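PDB 6SKI: putative type VI secretion protein from Escherichia coli, which is a type VI secretion effector of the Tle1 phospholipase family, carried by the VgrG spike and probably hydrolysing membrane phospholipids of target cells. Local coordinates for residues A[149-154]-A[260-265]; A[336-341]-A[349-354]. One frame throughout, in Å; residues are numbered along the deposited sequence.

Contact 1 of 2, residues A[149-154]-A[260-265]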
ATOM      1  N   SER A 149      14.860 -12.013  -4.627  1.00 59.79           N
ATOM      2  CA  SER A 149      14.130 -10.750  -4.666  1.00 59.79           C
ATOM      3  C   SER A 149      12.654 -10.962  -4.977  1.00 59.79           C
ATOM      4  O   SER A 149      11.785 -10.326  -4.365  1.00 59.79           O
ATOM      5  CB  SER A 149      14.759  -9.823  -5.703  1.00 59.79           C
ATOM      6  OG  SER A 149      15.806  -9.059  -5.139  1.00 59.79           O
ATOM      7  N   ILE A 150      12.351 -11.866  -5.907  1.00 58.63           N
ATOM      8  CA  ILE A 150      10.962 -12.132  -6.251  1.00 58.63           C
ATOM      9  C   ILE A 150      10.264 -12.848  -5.106  1.00 58.63           C
ATOM     10  O   ILE A 150       9.073 -12.629  -4.867  1.00 58.63           O
ATOM     11  CB  ILE A 150      10.899 -12.939  -7.559  1.00 58.63           C
ATOM     12  CG1 ILE A 150      11.473 -12.120  -8.712  1.00 58.63           C
ATOM     13  CG2 ILE A 150       9.476 -13.346  -7.884  1.00 58.63           C
ATOM     14  CD1 ILE A 150      11.445 -12.837 -10.034  1.00 58.63           C
ATOM     15  N   LEU A 151      10.994 -13.673  -4.355  1.00 61.12           N
ATOM     16  CA  LEU A 151      10.416 -14.295  -3.171  1.00 61.12           C
ATOM     17  C   LEU A 151      10.212 -13.288  -2.050  1.00 61.12           C
ATOM     18  O   LEU A 151       9.281 -13.432  -1.251  1.00 61.12           O
ATOM     19  CB  LEU A 151      11.308 -15.437  -2.688  1.00 61.12           C
ATOM     20  CG  LEU A 151      10.894 -16.834  -3.136  1.00 61.12           C
ATOM     21  CD1 LEU A 151      11.906 -17.857  -2.667  1.00 61.12           C
ATOM     22  CD2 LEU A 151       9.508 -17.160  -2.620  1.00 61.12           C
ATOM     23  N   ASP A 152      11.077 -12.277  -1.974  1.00 60.68           N
ATOM     24  CA  ASP A 152      10.908 -11.213  -0.996  1.00 60.68           C
ATOM     25  C   ASP A 152       9.664 -10.393  -1.296  1.00 60.68           C
ATOM     26  O   ASP A 152       8.925 -10.015  -0.382  1.00 60.68           O
ATOM     27  CB  ASP A 152      12.146 -10.323  -0.983  1.00 60.68           C
ATOM     28  CG  ASP A 152      13.255 -10.877  -0.115  1.00 60.68           C
ATOM     29  OD1 ASP A 152      14.338 -10.258  -0.063  1.00 60.68           O
ATOM     30  OD2 ASP A 152      13.048 -11.937   0.510  1.00 60.68           O
ATOM     31  N   ILE A 153       9.426 -10.101  -2.574  1.00 57.47           N
ATOM     32  CA  ILE A 153       8.201  -9.400  -2.953  1.00 57.47           C
ATOM     33  C   ILE A 153       6.983 -10.285  -2.727  1.00 57.47           C
ATOM     34  O   ILE A 153       5.917  -9.804  -2.324  1.00 57.47           O
ATOM     35  CB  ILE A 153       8.284  -8.916  -4.409  1.00 57.47           C
ATOM     36  CG1 ILE A 153       9.534  -8.066  -4.609  1.00 57.47           C
ATOM     37  CG2 ILE A 153       7.043  -8.133  -4.779  1.00 57.47           C
ATOM     38  CD1 ILE A 153       9.450  -6.712  -3.969  1.00 57.47           C
ATOM     39  N   PHE A 154       7.112 -11.586  -2.987  1.00 59.68           N
ATOM     40  CA  PHE A 154       5.991 -12.497  -2.783  1.00 59.68           C
ATOM     41  C   PHE A 154       5.575 -12.540  -1.320  1.00 59.68           C
ATOM     42  O   PHE A 154       4.381 -12.612  -1.005  1.00 59.68           O
ATOM     43  CB  PHE A 154       6.363 -13.891  -3.281  1.00 59.68           C
ATOM     44  CG  PHE A 154       5.258 -14.893  -3.159  1.00 59.68           C
ATOM     45  CD1 PHE A 154       5.404 -16.005  -2.351  1.00 59.68           C
ATOM     46  CD2 PHE A 154       4.075 -14.729  -3.857  1.00 59.68           C
ATOM     47  CE1 PHE A 154       4.395 -16.932  -2.240  1.00 59.68           C
ATOM     48  CE2 PHE A 154       3.061 -15.652  -3.747  1.00 59.68           C
ATOM     49  CZ  PHE A 154       3.221 -16.755  -2.938  1.00 59.68           C
ATOM     50  N   ASN A 260       8.825 -21.590  -7.112  1.00 61.58           N
ATOM     51  CA  ASN A 260       7.439 -21.964  -6.839  1.00 61.58           C
ATOM     52  C   ASN A 260       7.312 -22.939  -5.677  1.00 61.58           C
ATOM     53  O   ASN A 260       6.199 -23.154  -5.185  1.00 61.58           O
ATOM     54  CB  ASN A 260       6.779 -22.564  -8.082  1.00 61.58           C
ATOM     55  CG  ASN A 260       7.586 -23.688  -8.693  1.00 61.58           C
ATOM     56  OD1 ASN A 260       8.515 -24.211  -8.081  1.00 61.58           O
ATOM     57  ND2 ASN A 260       7.233 -24.064  -9.914  1.00 61.58           N
ATOM     58  N   GLY A 261       8.418 -23.537  -5.232  1.00 66.45           N
ATOM     59  CA  GLY A 261       8.346 -24.471  -4.122  1.00 66.45           C
ATOM     60  C   GLY A 261       7.917 -23.814  -2.825  1.00 66.45           C
ATOM     61  O   GLY A 261       7.228 -24.426  -2.006  1.00 66.45           O
ATOM     62  N   ARG A 262       8.327 -22.563  -2.617  1.00 69.33           N
ATOM     63  CA  ARG A 262       7.957 -21.840  -1.408  1.00 69.33           C
ATOM     64  C   ARG A 262       6.442 -21.738  -1.278  1.00 69.33           C
ATOM     65  O   ARG A 262       5.735 -21.450  -2.246  1.00 69.33           O
ATOM     66  CB  ARG A 262       8.579 -20.444  -1.418  1.00 69.33           C
ATOM     67  CG  ARG A 262       8.194 -19.581  -0.229  1.00 69.33           C
ATOM     68  CD  ARG A 262       9.076 -19.856   0.976  1.00 69.33           C
ATOM     69  NE  ARG A 262      10.494 -19.899   0.631  1.00 69.33           N
ATOM     70  CZ  ARG A 262      11.317 -18.859   0.724  1.00 69.33           C
ATOM     71  NH1 ARG A 262      12.594 -18.991   0.392  1.00 69.33           N
ATOM     72  NH2 ARG A 262      10.864 -17.688   1.147  1.00 69.33           N
ATOM     73  N   SER A 263       5.949 -21.979  -0.067  1.00 72.04           N
ATOM     74  CA  SER A 263       4.522 -21.913   0.202  1.00 72.04           C
ATOM     75  C   SER A 263       4.055 -20.462   0.247  1.00 72.04           C
ATOM     76  O   SER A 263       4.855 -19.525   0.311  1.00 72.04           O
ATOM     77  CB  SER A 263       4.189 -22.610   1.521  1.00 72.04           C
ATOM     78  OG  SER A 263       5.140 -22.292   2.521  1.00 72.04           O
ATOM     79  N   ASN A 264       2.738 -20.288   0.198  1.00 71.42           N
ATOM     80  CA  ASN A 264       2.170 -18.951   0.254  1.00 71.42           C
ATOM     81  C   ASN A 264       2.532 -18.271   1.574  1.00 71.42           C
ATOM     82  O   ASN A 264       2.734 -18.949   2.589  1.00 71.42           O
ATOM     83  CB  ASN A 264       0.649 -18.996   0.047  1.00 71.42           C
ATOM     84  CG  ASN A 264      -0.098 -19.754   1.146  1.00 71.42           C
ATOM     85  OD1 ASN A 264       0.452 -20.100   2.188  1.00 71.42           O
ATOM     86  ND2 ASN A 264      -1.378 -20.008   0.903  1.00 71.42           N
ATOM     87  N   PRO A 265       2.681 -16.949   1.588  1.00 66.15           N
ATOM     88  CA  PRO A 265       2.971 -16.265   2.847  1.00 66.15           C
ATOM     89  C   PRO A 265       1.766 -16.306   3.769  1.00 66.15           C
ATOM     90  O   PRO A 265       0.615 -16.309   3.328  1.00 66.15           O
ATOM     91  CB  PRO A 265       3.290 -14.836   2.400  1.00 66.15           C
ATOM     92  CG  PRO A 265       2.445 -14.668   1.188  1.00 66.15           C
ATOM     93  CD  PRO A 265       2.528 -15.992   0.479  1.00 66.15           C
TER
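Arg262 NH2 is gripped by one partner, the carboxylate atom OE1 of Glu155, in a salt bridge just past the C-terminal end of helix 144-154. That anchor ties the helix end to a surface loop of the α/β-hydrolase-type fold, the long connection between the parallel strands 237-243 and 278-284. No hydrogen bond passes directly between 149-154 and 260-265, so the rest of the contact rests on two side chains one helical turn apart, Leu151 and Phe154.

Leu151 points at the loop and puts its two methyls to different uses. CD1 lies over one face of the Arg262 guanidinium, displaced toward the rim, 3.3 Å from NH1. CD2 instead meets the aliphatic start of the same side chain, 3.6 Å from Arg262 CB. The arginine reaches both by leaving the backbone with CG anti to N and then bending at chi2 (84°) and chi3 (47°), so that it folds over the leucine tip. Asp152 OD2 is 6.2 Å from Arg262 NH2, too far for a bond, though its charge may add some attraction.

Phe154 also sends CG anti to its backbone N, which carries the ring out to the later part of the loop. There the Phe154 and Pro265 side chains cross at about a right angle, CE1 of Phe154 lying 3.4 Å from CD of Pro265. The carbonyl oxygen of Ser263 sits at the ring edge, in its plane, 3.7 Å from CE1. Behind the contact, Ile150 and Ile153 pack on helix 53-58, Ile150 also reaching Phe256 and Ile259 earlier in the same connection, while Leu151 and Phe154 meet 260-265. Pro265 also touches the helix backbone, its CG resting 3.6 Å from Phe154 O.

Contact 2 of 2, residues A[336-341]-A[349-354]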
ATOM      1  N   GLU A 336      -3.195  -8.793 -32.941  1.00 61.14           N
ATOM      2  CA  GLU A 336      -3.178 -10.074 -33.631  1.00 61.14           C
ATOM      3  C   GLU A 336      -2.600  -9.886 -35.023  1.00 61.14           C
ATOM      4  O   GLU A 336      -3.007  -8.974 -35.747  1.00 61.14           O
ATOM      5  CB  GLU A 336      -4.580 -10.674 -33.707  1.00 61.14           C
ATOM      6  CG  GLU A 336      -4.864 -11.689 -32.618  1.00 61.14           C
ATOM      7  CD  GLU A 336      -6.229 -12.323 -32.758  1.00 61.14           C
ATOM      8  OE1 GLU A 336      -7.094 -11.727 -33.431  1.00 61.14           O
ATOM      9  OE2 GLU A 336      -6.437 -13.417 -32.195  1.00 61.14           O
ATOM     10  N   PHE A 337      -1.664 -10.753 -35.394  1.00 60.24           N
ATOM     11  CA  PHE A 337      -0.944 -10.652 -36.652  1.00 60.24           C
ATOM     12  C   PHE A 337      -1.176 -11.902 -37.486  1.00 60.24           C
ATOM     13  O   PHE A 337      -1.297 -13.009 -36.955  1.00 60.24           O
ATOM     14  CB  PHE A 337       0.559 -10.472 -36.416  1.00 60.24           C
ATOM     15  CG  PHE A 337       0.902  -9.289 -35.562  1.00 60.24           C
ATOM     16  CD1 PHE A 337       1.244  -8.080 -36.136  1.00 60.24           C
ATOM     17  CD2 PHE A 337       0.884  -9.386 -34.184  1.00 60.24           C
ATOM     18  CE1 PHE A 337       1.556  -6.993 -35.355  1.00 60.24           C
ATOM     19  CE2 PHE A 337       1.194  -8.301 -33.400  1.00 60.24           C
ATOM     20  CZ  PHE A 337       1.530  -7.103 -33.987  1.00 60.24           C
ATOM     21  N   GLU A 338      -1.239 -11.718 -38.802  1.00 66.03           N
ATOM     22  CA  GLU A 338      -1.308 -12.846 -39.716  1.00 66.03           C
ATOM     23  C   GLU A 338      -0.692 -12.447 -41.047  1.00 66.03           C
ATOM     24  O   GLU A 338      -0.715 -11.278 -41.433  1.00 66.03           O
ATOM     25  CB  GLU A 338      -2.744 -13.342 -39.908  1.00 66.03           C
ATOM     26  CG  GLU A 338      -3.515 -12.699 -41.038  1.00 66.03           C
ATOM     27  CD  GLU A 338      -4.981 -13.061 -40.987  1.00 66.03           C
ATOM     28  OE1 GLU A 338      -5.453 -13.452 -39.899  1.00 66.03           O
ATOM     29  OE2 GLU A 338      -5.655 -12.995 -42.035  1.00 66.03           O
ATOM     30  N   ILE A 339      -0.131 -13.430 -41.743  1.00 66.21           N
ATOM     31  CA  ILE A 339       0.519 -13.212 -43.028  1.00 66.21           C
ATOM     32  C   ILE A 339      -0.487 -13.490 -44.134  1.00 66.21           C
ATOM     33  O   ILE A 339      -1.164 -14.525 -44.126  1.00 66.21           O
ATOM     34  CB  ILE A 339       1.769 -14.094 -43.176  1.00 66.21           C
ATOM     35  CG1 ILE A 339       2.691 -13.901 -41.971  1.00 66.21           C
ATOM     36  CG2 ILE A 339       2.501 -13.761 -44.460  1.00 66.21           C
ATOM     37  CD1 ILE A 339       4.079 -14.465 -42.158  1.00 66.21           C
ATOM     38  N   VAL A 340      -0.593 -12.560 -45.079  1.00 67.53           N
ATOM     39  CA  VAL A 340      -1.527 -12.637 -46.191  1.00 67.53           C
ATOM     40  C   VAL A 340      -0.817 -12.160 -47.453  1.00 67.53           C
ATOM     41  O   VAL A 340       0.352 -11.771 -47.426  1.00 67.53           O
ATOM     42  CB  VAL A 340      -2.803 -11.806 -45.944  1.00 67.53           C
ATOM     43  CG1 VAL A 340      -3.734 -12.529 -44.990  1.00 67.53           C
ATOM     44  CG2 VAL A 340      -2.443 -10.433 -45.412  1.00 67.53           C
ATOM     45  N   SER A 341      -1.539 -12.194 -48.568  1.00 70.00           N
ATOM     46  CA  SER A 341      -1.009 -11.714 -49.834  1.00 70.00           C
ATOM     47  C   SER A 341      -0.994 -10.192 -49.854  1.00 70.00           C
ATOM     48  O   SER A 341      -1.882  -9.543 -49.297  1.00 70.00           O
ATOM     49  CB  SER A 341      -1.843 -12.246 -50.997  1.00 70.00           C
ATOM     50  OG  SER A 341      -3.209 -12.343 -50.637  1.00 70.00           O
ATOM     51  N   THR A 349      -9.184  -8.580 -43.535  1.00 67.53           N
ATOM     52  CA  THR A 349      -8.312  -9.547 -42.895  1.00 67.53           C
ATOM     53  C   THR A 349      -8.983 -10.055 -41.625  1.00 67.53           C
ATOM     54  O   THR A 349      -9.819  -9.372 -41.029  1.00 67.53           O
ATOM     55  CB  THR A 349      -6.949  -8.908 -42.582  1.00 67.53           C
ATOM     56  OG1 THR A 349      -6.379  -8.401 -43.792  1.00 67.53           O
ATOM     57  CG2 THR A 349      -5.987  -9.916 -42.010  1.00 67.53           C
ATOM     58  N   ARG A 350      -8.621 -11.275 -41.220  1.00 66.09           N
ATOM     59  CA  ARG A 350      -9.192 -11.846 -40.005  1.00 66.09           C
ATOM     60  C   ARG A 350      -8.842 -11.006 -38.785  1.00 66.09           C
ATOM     61  O   ARG A 350      -9.680 -10.810 -37.896  1.00 66.09           O
ATOM     62  CB  ARG A 350      -8.699 -13.280 -39.816  1.00 66.09           C
ATOM     63  CG  ARG A 350      -9.291 -13.979 -38.606  1.00 66.09           C
ATOM     64  CD  ARG A 350      -8.507 -15.228 -38.244  1.00 66.09           C
ATOM     65  NE  ARG A 350      -7.080 -14.962 -38.084  1.00 66.09           N
ATOM     66  CZ  ARG A 350      -6.523 -14.546 -36.951  1.00 66.09           C
ATOM     67  NH1 ARG A 350      -7.273 -14.341 -35.877  1.00 66.09           N
ATOM     68  NH2 ARG A 350      -5.216 -14.331 -36.891  1.00 66.09           N
ATOM     69  N   VAL A 351      -7.610 -10.501 -38.722  1.00 63.66           N
ATOM     70  CA  VAL A 351      -7.191  -9.722 -37.562  1.00 63.66           C
ATOM     71  C   VAL A 351      -7.963  -8.410 -37.491  1.00 63.66           C
ATOM     72  O   VAL A 351      -8.331  -7.952 -36.404  1.00 63.66           O
ATOM     73  CB  VAL A 351      -5.666  -9.500 -37.581  1.00 63.66           C
ATOM     74  CG1 VAL A 351      -4.948 -10.834 -37.558  1.00 63.66           C
ATOM     75  CG2 VAL A 351      -5.240  -8.694 -38.786  1.00 63.66           C
ATOM     76  N   TYR A 352      -8.238  -7.792 -38.643  1.00 63.97           N
ATOM     77  CA  TYR A 352      -9.033  -6.569 -38.640  1.00 63.97           C
ATOM     78  C   TYR A 352     -10.460  -6.837 -38.192  1.00 63.97           C
ATOM     79  O   TYR A 352     -11.043  -6.040 -37.452  1.00 63.97           O
ATOM     80  CB  TYR A 352      -9.035  -5.921 -40.020  1.00 63.97           C
ATOM     81  CG  TYR A 352      -9.763  -4.599 -40.030  1.00 63.97           C
ATOM     82  CD1 TYR A 352      -9.168  -3.457 -39.523  1.00 63.97           C
ATOM     83  CD2 TYR A 352     -11.056  -4.498 -40.521  1.00 63.97           C
ATOM     84  CE1 TYR A 352      -9.828  -2.251 -39.520  1.00 63.97           C
ATOM     85  CE2 TYR A 352     -11.726  -3.293 -40.521  1.00 63.97           C
ATOM     86  CZ  TYR A 352     -11.105  -2.173 -40.020  1.00 63.97           C
ATOM     87  OH  TYR A 352     -11.762  -0.965 -40.012  1.00 63.97           O
ATOM     88  N   ARG A 353     -11.043  -7.948 -38.637  1.00 65.61           N
ATOM     89  CA  ARG A 353     -12.402  -8.277 -38.229  1.00 65.61           C
ATOM     90  C   ARG A 353     -12.465  -8.550 -36.734  1.00 65.61           C
ATOM     91  O   ARG A 353     -13.407  -8.122 -36.056  1.00 65.61           O
ATOM     92  CB  ARG A 353     -12.897  -9.481 -39.026  1.00 65.61           C
ATOM     93  CG  ARG A 353     -13.231  -9.153 -40.467  1.00 65.61           C
ATOM     94  CD  ARG A 353     -13.850 -10.339 -41.177  1.00 65.61           C
ATOM     95  NE  ARG A 353     -13.473 -10.363 -42.587  1.00 65.61           N
ATOM     96  CZ  ARG A 353     -12.519 -11.137 -43.090  1.00 65.61           C
ATOM     97  NH1 ARG A 353     -11.843 -11.956 -42.296  1.00 65.61           N
ATOM     98  NH2 ARG A 353     -12.240 -11.094 -44.385  1.00 65.61           N
ATOM     99  N   LYS A 354     -11.448  -9.225 -36.198  1.00 62.91           N
ATOM    100  CA  LYS A 354     -11.396  -9.473 -34.763  1.00 62.91           C
ATOM    101  C   LYS A 354     -11.249  -8.171 -33.989  1.00 62.91           C
ATOM    102  O   LYS A 354     -11.926  -7.960 -32.977  1.00 62.91           O
ATOM    103  CB  LYS A 354     -10.245 -10.425 -34.444  1.00 62.91           C
ATOM    104  CG  LYS A 354     -10.062 -10.707 -32.968  1.00 62.91           C
ATOM    105  CD  LYS A 354     -11.301 -11.349 -32.376  1.00 62.91           C
ATOM    106  CE  LYS A 354     -10.998 -11.978 -31.030  1.00 62.91           C
ATOM    107  NZ  LYS A 354      -9.712 -12.726 -31.052  1.00 62.91           N
TER
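Glu338 OE1 meets Arg350 NE at 2.9 Å in a salt bridge whose hydrogen bond is weak, bent to 123° at the hydrogen. The carboxylate and guanidinium planes are 30° apart, and the same oxygen lies 3.1 Å from Arg350 NH2. The Glu336 carboxylate is turned 74° out of the guanidinium plane, with OE2 at the guanidinium edge in plane and OE1 3.6 Å from Arg350 NH1. Its OE2 faces Lys354 NZ at 3.5 Å, so the charges run Glu338, Arg350, Glu336, Lys354. Both glutamate chains run extended beyond CG, whereas Arg350 bends at chi3 and Lys354 at chi2 and chi4 to reach back to them.

Next to these charges, Val351 CG1 packs 3.2 Å from the carbonyl oxygen of Glu336, and Thr349 CG2 lies against the Glu338 carboxylate. Thr349 OG1 turns elsewhere, bonding to Glu346 O in the preceding turn. Farther out, backbone bonds from Glu336 and Glu338 to strand 398-409 fix the strand, and Val351 also rests on Val401. The helix start 350-354 runs nearly antiparallel to 336-341; helix 350-362 then leads on to strand 376-386, with 398-409 inserted between the two strands: a split β-α-β arrangement.

The two contacts follow in series along the chain, 149-154 with 260-265 closing before 336-341 with 349-354 opens. Their centres are about 40 Å apart and their nearest atoms about 26 Å, so they do not touch. Contact 1 joins a helix to a loop beside the large mixed sheet, its centre about 19 Å from the centre of the chain; the centre of contact 2 lies about 38 Å from it, on a separate three-stranded antiparallel sheet. Both are backed by helices from the connection between strands 22-43 and 121-128, however: 53-58 behind contact 1, and 72-85 against Phe337 of contact 2. The two thus brace different parts of the effector, the hydrolase-type part and a separate β-α-β unit.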